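Long-range contact in coproheme decarboxylase (Thermus thermophilus, PDB 1VDH), which catalyses the hydrogen peroxide-dependent decarboxylation of coproheme to heme b, the last step of coproporphyrin-dependent heme biosynthesis: residues Val5-Val17 with Val111-Pro123. Numbering follows the deposited sequence.
Sequences VPEPTHTLEGWHV and VVELGSQEKPLDP
His-10 to Val-17 and Val-111 to Ser-116 pair as antiparallel strands of the chlorite dismutase-family barrel, their axes at 154°. Backbone bonds are reciprocal at His-10/Ser-116 and Leu-12/Leu-114; then Gly-14 N donates to Val-112 O while Val-112 N meets Trp-15 O at 2.8 Å, a one-residue register shift that defines a beta bulge.

Two CH-pi contacts meet histidine faces. Val-111 CG2 stands 3.9 Å from the His-16 ring centroid, and Pro-120 CG 3.8 Å from that of His-10, 6° off the normal. At the His-10 edge, NE2 comes within 2.9 Å of Glu-118 O. Replacing His-10 by an alanine would remove the face on which Pro-120 CG sits and is likely to leave that proline without its ring partner. Among apolar contacts, Leu-12 CD1 reaches Leu-121 CB at 3.9 Å.

On the opposite sheet face from Leu-12, Thr-11 CG2 packs 3.7 Å from Glu-113 CD. Lys-211 of a second subunit forms salt bridges with Glu-13 and Glu-113, probably easing their mutual repulsion within the pentamer.

Gln-117, its chain bent at chi2, folds its amide back to Thr-9; OE1, also bound by Arg-165, accepts from Thr-9 OG1 at 2.7 Å, the donor tilted 30° from the carbonyl plane.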
ATOM      1  N   VAL A   5      35.534   6.409  -5.763  1.00 30.75           N
ATOM      2  CA  VAL A   5      35.660   6.446  -7.217  1.00 28.88           C
ATOM      3  C   VAL A   5      34.679   5.435  -7.802  1.00 26.68           C
ATOM      4  O   VAL A   5      34.815   4.231  -7.586  1.00 26.91           O
ATOM      5  CB  VAL A   5      37.098   6.083  -7.671  1.00 30.38           C
ATOM      6  CG1 VAL A   5      37.191   6.093  -9.192  1.00 31.16           C
ATOM      7  CG2 VAL A   5      38.103   7.061  -7.071  1.00 30.17           C
ATOM      8  N   PRO A   6      33.659   5.917  -8.530  1.00 24.81           N
ATOM      9  CA  PRO A   6      32.670   5.018  -9.128  1.00 22.95           C
ATOM     10  C   PRO A   6      33.230   4.204 -10.287  1.00 20.85           C
ATOM     11  O   PRO A   6      34.031   4.693 -11.086  1.00 20.90           O
ATOM     12  CB  PRO A   6      31.580   5.978  -9.599  1.00 22.91           C
ATOM     13  CG  PRO A   6      32.370   7.193  -9.995  1.00 25.38           C
ATOM     14  CD  PRO A   6      33.341   7.324  -8.837  1.00 24.67           C
ATOM     15  N   GLU A   7      32.816   2.947 -10.346  1.00 17.67           N
ATOM     16  CA  GLU A   7      33.226   2.035 -11.401  1.00 16.16           C
ATOM     17  C   GLU A   7      31.926   1.424 -11.907  1.00 14.72           C
ATOM     18  O   GLU A   7      31.642   0.250 -11.662  1.00 12.48           O
ATOM     19  CB  GLU A   7      34.130   0.944 -10.835  1.00 17.57           C
ATOM     20  CG  GLU A   7      35.411   1.451 -10.200  1.00 19.81           C
ATOM     21  CD  GLU A   7      36.222   0.328  -9.593  1.00 21.33           C
ATOM     22  OE1 GLU A   7      35.823  -0.184  -8.527  1.00 19.39           O
ATOM     23  OE2 GLU A   7      37.247  -0.058 -10.192  1.00 24.44           O
ATOM     24  N   PRO A   8      31.114   2.223 -12.615  1.00 15.14           N
ATOM     25  CA  PRO A   8      29.831   1.757 -13.144  1.00 15.89           C
ATOM     26  C   PRO A   8      29.894   0.513 -14.014  1.00 14.43           C
ATOM     27  O   PRO A   8      30.816   0.324 -14.806  1.00 15.10           O
ATOM     28  CB  PRO A   8      29.309   2.976 -13.906  1.00 16.54           C
ATOM     29  CG  PRO A   8      30.564   3.683 -14.326  1.00 17.71           C
ATOM     30  CD  PRO A   8      31.404   3.590 -13.085  1.00 15.79           C
ATOM     31  N   THR A   9      28.905  -0.350 -13.822  1.00 14.31           N
ATOM     32  CA  THR A   9      28.788  -1.588 -14.569  1.00 13.80           C
ATOM     33  C   THR A   9      28.560  -1.272 -16.046  1.00 16.77           C
ATOM     34  O   THR A   9      27.786  -0.369 -16.381  1.00 17.36           O
ATOM     35  CB  THR A   9      27.591  -2.408 -14.040  1.00 14.37           C
ATOM     36  OG1 THR A   9      27.755  -2.629 -12.633  1.00 11.55           O
ATOM     37  CG2 THR A   9      27.480  -3.744 -14.765  1.00 13.52           C
ATOM     38  N   HIS A  10      29.260  -1.997 -16.920  1.00 16.54           N
ATOM     39  CA  HIS A  10      29.119  -1.816 -18.367  1.00 17.74           C
ATOM     40  C   HIS A  10      27.877  -2.563 -18.827  1.00 15.79           C
ATOM     41  O   HIS A  10      27.601  -3.663 -18.348  1.00 16.62           O
ATOM     42  CB  HIS A  10      30.324  -2.404 -19.116  1.00 19.27           C
ATOM     43  CG  HIS A  10      31.647  -1.894 -18.638  1.00 22.69           C
ATOM     44  ND1 HIS A  10      32.146  -0.662 -19.001  1.00 24.53           N
ATOM     45  CD2 HIS A  10      32.579  -2.456 -17.832  1.00 22.56           C
ATOM     46  CE1 HIS A  10      33.330  -0.486 -18.439  1.00 22.82           C
ATOM     47  NE2 HIS A  10      33.615  -1.560 -17.725  1.00 24.11           N
ATOM     48  N   THR A  11      27.142  -1.983 -19.770  1.00 14.16           N
ATOM     49  CA  THR A  11      25.939  -2.627 -20.286  1.00 12.20           C
ATOM     50  C   THR A  11      25.793  -2.503 -21.796  1.00 12.65           C
ATOM     51  O   THR A  11      26.363  -1.609 -22.424  1.00 12.47           O
ATOM     52  CB  THR A  11      24.637  -2.045 -19.658  1.00 11.77           C
ATOM     53  OG1 THR A  11      24.534  -0.648 -19.960  1.00 10.86           O
ATOM     54  CG2 THR A  11      24.612  -2.241 -18.152  1.00  9.60           C
ATOM     55  N   LEU A  12      25.019  -3.427 -22.354  1.00 10.71           N
ATOM     56  CA  LEU A  12      24.689  -3.463 -23.768  1.00 11.15           C
ATOM     57  C   LEU A  12      23.174  -3.607 -23.785  1.00 11.63           C
ATOM     58  O   LEU A  12      22.628  -4.503 -23.135  1.00 11.67           O
ATOM     59  CB  LEU A  12      25.326  -4.674 -24.462  1.00 11.10           C
ATOM     60  CG  LEU A  12      26.848  -4.686 -24.628  1.00 12.20           C
ATOM     61  CD1 LEU A  12      27.267  -5.962 -25.353  1.00 12.57           C
ATOM     62  CD2 LEU A  12      27.297  -3.461 -25.410  1.00 13.05           C
ATOM     63  N   GLU A  13      22.494  -2.703 -24.481  1.00 10.46           N
ATOM     64  CA  GLU A  13      21.039  -2.745 -24.564  1.00 11.23           C
ATOM     65  C   GLU A  13      20.567  -3.409 -25.844  1.00 12.46           C
ATOM     66  O   GLU A  13      21.154  -3.207 -26.907  1.00 10.52           O
ATOM     67  CB  GLU A  13      20.451  -1.332 -24.482  1.00 10.49           C
ATOM     68  CG  GLU A  13      20.443  -0.729 -23.082  1.00 11.85           C
ATOM     69  CD  GLU A  13      21.833  -0.491 -22.528  1.00 13.39           C
ATOM     70  OE1 GLU A  13      22.650   0.155 -23.217  1.00 14.03           O
ATOM     71  OE2 GLU A  13      22.107  -0.947 -21.402  1.00 13.89           O
ATOM     72  N   GLY A  14      19.494  -4.188 -25.729  1.00 11.73           N
ATOM     73  CA  GLY A  14      18.928  -4.867 -26.878  1.00 10.87           C
ATOM     74  C   GLY A  14      17.491  -4.432 -27.080  1.00  9.86           C
ATOM     75  O   GLY A  14      17.175  -3.242 -26.990  1.00 10.27           O
ATOM     76  N   TRP A  15      16.613  -5.394 -27.342  1.00 10.01           N
ATOM     77  CA  TRP A  15      15.199  -5.103 -27.551  1.00  9.03           C
ATOM     78  C   TRP A  15      14.532  -4.517 -26.312  1.00  8.23           C
ATOM     79  O   TRP A  15      14.926  -4.811 -25.179  1.00  7.58           O
ATOM     80  CB  TRP A  15      14.440  -6.377 -27.942  1.00 10.61           C
ATOM     81  CG  TRP A  15      14.478  -6.733 -29.401  1.00 11.63           C
ATOM     82  CD1 TRP A  15      14.832  -5.920 -30.447  1.00 14.52           C
ATOM     83  CD2 TRP A  15      14.123  -7.995 -29.979  1.00 12.01           C
ATOM     84  NE1 TRP A  15      14.711  -6.601 -31.638  1.00 13.74           N
ATOM     85  CE2 TRP A  15      14.280  -7.877 -31.378  1.00 12.73           C
ATOM     86  CE3 TRP A  15      13.687  -9.220 -29.447  1.00 12.34           C
ATOM     87  CZ2 TRP A  15      14.020  -8.937 -32.254  1.00 12.73           C
ATOM     88  CZ3 TRP A  15      13.427 -10.275 -30.318  1.00 11.42           C
ATOM     89  CH2 TRP A  15      13.595 -10.125 -31.707  1.00  9.95           C
ATOM     90  N   HIS A  16      13.534  -3.668 -26.543  1.00  8.88           N
ATOM     91  CA  HIS A  16      12.756  -3.065 -25.468  1.00  7.10           C
ATOM     92  C   HIS A  16      11.696  -4.103 -25.133  1.00  8.28           C
ATOM     93  O   HIS A  16      11.260  -4.852 -26.005  1.00  6.08           O
ATOM     94  CB  HIS A  16      12.115  -1.760 -25.928  1.00  6.80           C
ATOM     95  CG  HIS A  16      13.104  -0.659 -26.150  1.00  7.50           C
ATOM     96  ND1 HIS A  16      12.889   0.634 -25.720  1.00  7.00           N
ATOM     97  CD2 HIS A  16      14.324  -0.663 -26.739  1.00  6.46           C
ATOM     98  CE1 HIS A  16      13.933   1.378 -26.038  1.00  7.98           C
ATOM     99  NE2 HIS A  16      14.817   0.617 -26.656  1.00  7.82           N
ATOM    100  N   VAL A  17      11.296  -4.152 -23.870  1.00  8.44           N
ATOM    101  CA  VAL A  17      10.341  -5.146 -23.410  1.00  6.99           C
ATOM    102  C   VAL A  17       9.156  -4.566 -22.652  1.00  7.90           C
ATOM    103  O   VAL A  17       9.315  -3.682 -21.810  1.00  9.31           O
ATOM    104  CB  VAL A  17      11.037  -6.150 -22.454  1.00  6.81           C
ATOM    105  CG1 VAL A  17      10.131  -7.331 -22.172  1.00  3.95           C
ATOM    106  CG2 VAL A  17      12.376  -6.608 -23.029  1.00  7.42           C
ATOM    107  N   VAL A 111      14.397  -2.795 -20.863  1.00  8.42           N
ATOM    108  CA  VAL A 111      15.213  -3.011 -22.056  1.00  7.10           C
ATOM    109  C   VAL A 111      16.192  -4.160 -21.813  1.00  5.50           C
ATOM    110  O   VAL A 111      16.922  -4.149 -20.821  1.00  6.09           O
ATOM    111  CB  VAL A 111      16.021  -1.733 -22.426  1.00  8.72           C
ATOM    112  CG1 VAL A 111      16.889  -1.990 -23.649  1.00  8.64           C
ATOM    113  CG2 VAL A 111      15.080  -0.561 -22.701  1.00  7.55           C
ATOM    114  N   VAL A 112      16.194  -5.153 -22.705  1.00  6.91           N
ATOM    115  CA  VAL A 112      17.101  -6.301 -22.582  1.00  6.05           C
ATOM    116  C   VAL A 112      18.505  -5.774 -22.316  1.00  8.84           C
ATOM    117  O   VAL A 112      19.018  -4.931 -23.057  1.00  8.35           O
ATOM    118  CB  VAL A 112      17.076  -7.197 -23.847  1.00  7.86           C
ATOM    119  CG1 VAL A 112      18.154  -8.280 -23.763  1.00  5.58           C
ATOM    120  CG2 VAL A 112      15.706  -7.859 -23.978  1.00  4.99           C
ATOM    121  N   GLU A 113      19.096  -6.244 -21.223  1.00  7.81           N
ATOM    122  CA  GLU A 113      20.407  -5.780 -20.802  1.00 10.25           C
ATOM    123  C   GLU A 113      21.423  -6.888 -20.554  1.00 10.83           C
ATOM    124  O   GLU A 113      21.116  -7.895 -19.918  1.00 11.84           O
ATOM    125  CB  GLU A 113      20.238  -4.958 -19.521  1.00  8.51           C
ATOM    126  CG  GLU A 113      21.511  -4.329 -18.979  1.00  8.76           C
ATOM    127  CD  GLU A 113      21.355  -3.891 -17.541  1.00 10.02           C
ATOM    128  OE1 GLU A 113      20.796  -2.797 -17.297  1.00  9.34           O
ATOM    129  OE2 GLU A 113      21.777  -4.654 -16.648  1.00 10.65           O
ATOM    130  N   LEU A 114      22.624  -6.699 -21.091  1.00 11.48           N
ATOM    131  CA  LEU A 114      23.717  -7.643 -20.905  1.00 12.77           C
ATOM    132  C   LEU A 114      24.774  -6.845 -20.145  1.00 14.48           C
ATOM    133  O   LEU A 114      25.252  -5.818 -20.628  1.00 15.34           O
ATOM    134  CB  LEU A 114      24.265  -8.120 -22.256  1.00 13.64           C
ATOM    135  CG  LEU A 114      23.243  -8.733 -23.222  1.00 13.30           C
ATOM    136  CD1 LEU A 114      23.969  -9.315 -24.425  1.00 14.04           C
ATOM    137  CD2 LEU A 114      22.438  -9.819 -22.525  1.00 12.95           C
ATOM    138  N   GLY A 115      25.097  -7.285 -18.936  1.00 15.00           N
ATOM    139  CA  GLY A 115      26.070  -6.560 -18.141  1.00 15.76           C
ATOM    140  C   GLY A 115      27.375  -7.262 -17.836  1.00 17.28           C
ATOM    141  O   GLY A 115      27.475  -8.491 -17.879  1.00 17.24           O
ATOM    142  N   SER A 116      28.381  -6.452 -17.520  1.00 17.80           N
ATOM    143  CA  SER A 116      29.713  -6.926 -17.169  1.00 18.53           C
ATOM    144  C   SER A 116      30.267  -5.948 -16.144  1.00 17.16           C
ATOM    145  O   SER A 116      30.282  -4.746 -16.380  1.00 15.46           O
ATOM    146  CB  SER A 116      30.615  -6.952 -18.401  1.00 20.86           C
ATOM    147  OG  SER A 116      31.887  -7.470 -18.059  1.00 27.12           O
ATOM    148  N   GLN A 117      30.728  -6.471 -15.012  1.00 18.43           N
ATOM    149  CA  GLN A 117      31.250  -5.639 -13.932  1.00 19.82           C
ATOM    150  C   GLN A 117      32.621  -5.016 -14.180  1.00 22.34           C
ATOM    151  O   GLN A 117      32.880  -3.896 -13.730  1.00 22.60           O
ATOM    152  CB  GLN A 117      31.260  -6.426 -12.617  1.00 17.57           C
ATOM    153  CG  GLN A 117      29.885  -6.947 -12.191  1.00 16.20           C
ATOM    154  CD  GLN A 117      28.859  -5.839 -12.002  1.00 16.94           C
ATOM    155  OE1 GLN A 117      29.193  -4.726 -11.593  1.00 15.53           O
ATOM    156  NE2 GLN A 117      27.603  -6.140 -12.307  1.00 17.89           N
ATOM    157  N   GLU A 118      33.493  -5.735 -14.885  1.00 23.69           N
ATOM    158  CA  GLU A 118      34.839  -5.240 -15.170  1.00 26.66           C
ATOM    159  C   GLU A 118      35.156  -5.081 -16.660  1.00 27.56           C
ATOM    160  O   GLU A 118      35.083  -3.977 -17.191  1.00 27.78           O
ATOM    161  CB  GLU A 118      35.887  -6.130 -14.494  1.00 26.67           C
ATOM    162  CG  GLU A 118      35.839  -6.091 -12.971  1.00 27.12           C
ATOM    163  CD  GLU A 118      36.932  -6.920 -12.322  1.00 28.60           C
ATOM    164  OE1 GLU A 118      36.963  -8.149 -12.542  1.00 28.01           O
ATOM    165  OE2 GLU A 118      37.757  -6.340 -11.580  1.00 29.01           O
ATOM    166  N   LYS A 119      35.529  -6.172 -17.324  1.00 30.54           N
ATOM    167  CA  LYS A 119      35.863  -6.125 -18.748  1.00 33.40           C
ATOM    168  C   LYS A 119      34.623  -6.061 -19.638  1.00 33.66           C
ATOM    169  O   LYS A 119      33.780  -6.955 -19.600  1.00 34.05           O
ATOM    170  CB  LYS A 119      36.725  -7.331 -19.136  1.00 36.12           C
ATOM    171  CG  LYS A 119      38.150  -7.282 -18.596  1.00 39.99           C
ATOM    172  CD  LYS A 119      38.939  -6.133 -19.217  1.00 42.51           C
ATOM    173  CE  LYS A 119      40.365  -6.067 -18.681  1.00 44.60           C
ATOM    174  NZ  LYS A 119      41.146  -7.303 -18.974  1.00 44.89           N
ATOM    175  N   PRO A 120      34.518  -5.013 -20.474  1.00 33.21           N
ATOM    176  CA  PRO A 120      33.386  -4.811 -21.390  1.00 32.91           C
ATOM    177  C   PRO A 120      33.113  -6.027 -22.276  1.00 31.31           C
ATOM    178  O   PRO A 120      34.040  -6.712 -22.708  1.00 29.98           O
ATOM    179  CB  PRO A 120      33.837  -3.611 -22.223  1.00 33.60           C
ATOM    180  CG  PRO A 120      34.683  -2.840 -21.266  1.00 33.75           C
ATOM    181  CD  PRO A 120      35.505  -3.929 -20.627  1.00 33.76           C
ATOM    182  N   LEU A 121      31.835  -6.302 -22.519  1.00 29.69           N
ATOM    183  CA  LEU A 121      31.436  -7.430 -23.354  1.00 28.62           C
ATOM    184  C   LEU A 121      31.664  -7.136 -24.835  1.00 28.47           C
ATOM    185  O   LEU A 121      31.575  -5.986 -25.271  1.00 27.75           O
ATOM    186  CB  LEU A 121      29.954  -7.756 -23.144  1.00 27.71           C
ATOM    187  CG  LEU A 121      29.483  -8.323 -21.806  1.00 26.15           C
ATOM    188  CD1 LEU A 121      27.969  -8.450 -21.829  1.00 26.50           C
ATOM    189  CD2 LEU A 121      30.125  -9.679 -21.543  1.00 26.52           C
ATOM    190  N   ASP A 122      31.962  -8.184 -25.597  1.00 27.83           N
ATOM    191  CA  ASP A 122      32.172  -8.066 -27.037  1.00 27.13           C
ATOM    192  C   ASP A 122      30.784  -8.127 -27.670  1.00 25.28           C
ATOM    193  O   ASP A 122      30.153  -9.181 -27.687  1.00 25.41           O
ATOM    194  CB  ASP A 122      33.039  -9.229 -27.537  1.00 29.86           C
ATOM    195  CG  ASP A 122      33.333  -9.157 -29.034  1.00 31.07           C
ATOM    196  OD1 ASP A 122      32.999  -8.140 -29.686  1.00 32.09           O
ATOM    197  OD2 ASP A 122      33.910 -10.131 -29.562  1.00 32.14           O
ATOM    198  N   PRO A 123      30.288  -6.991 -28.194  1.00 24.72           N
ATOM    199  CA  PRO A 123      28.961  -6.941 -28.820  1.00 24.37           C
ATOM    200  C   PRO A 123      28.833  -7.802 -30.075  1.00 24.06           C
ATOM    201  O   PRO A 123      27.727  -8.042 -30.561  1.00 22.10           O
ATOM    202  CB  PRO A 123      28.789  -5.452 -29.130  1.00 25.34           C
ATOM    203  CG  PRO A 123      30.188  -4.998 -29.384  1.00 25.51           C
ATOM    204  CD  PRO A 123      30.958  -5.681 -28.282  1.00 25.76           C
TER
HETATM  205  O   HOH W   1      25.532  -3.677 -11.161  1.00 14.03           O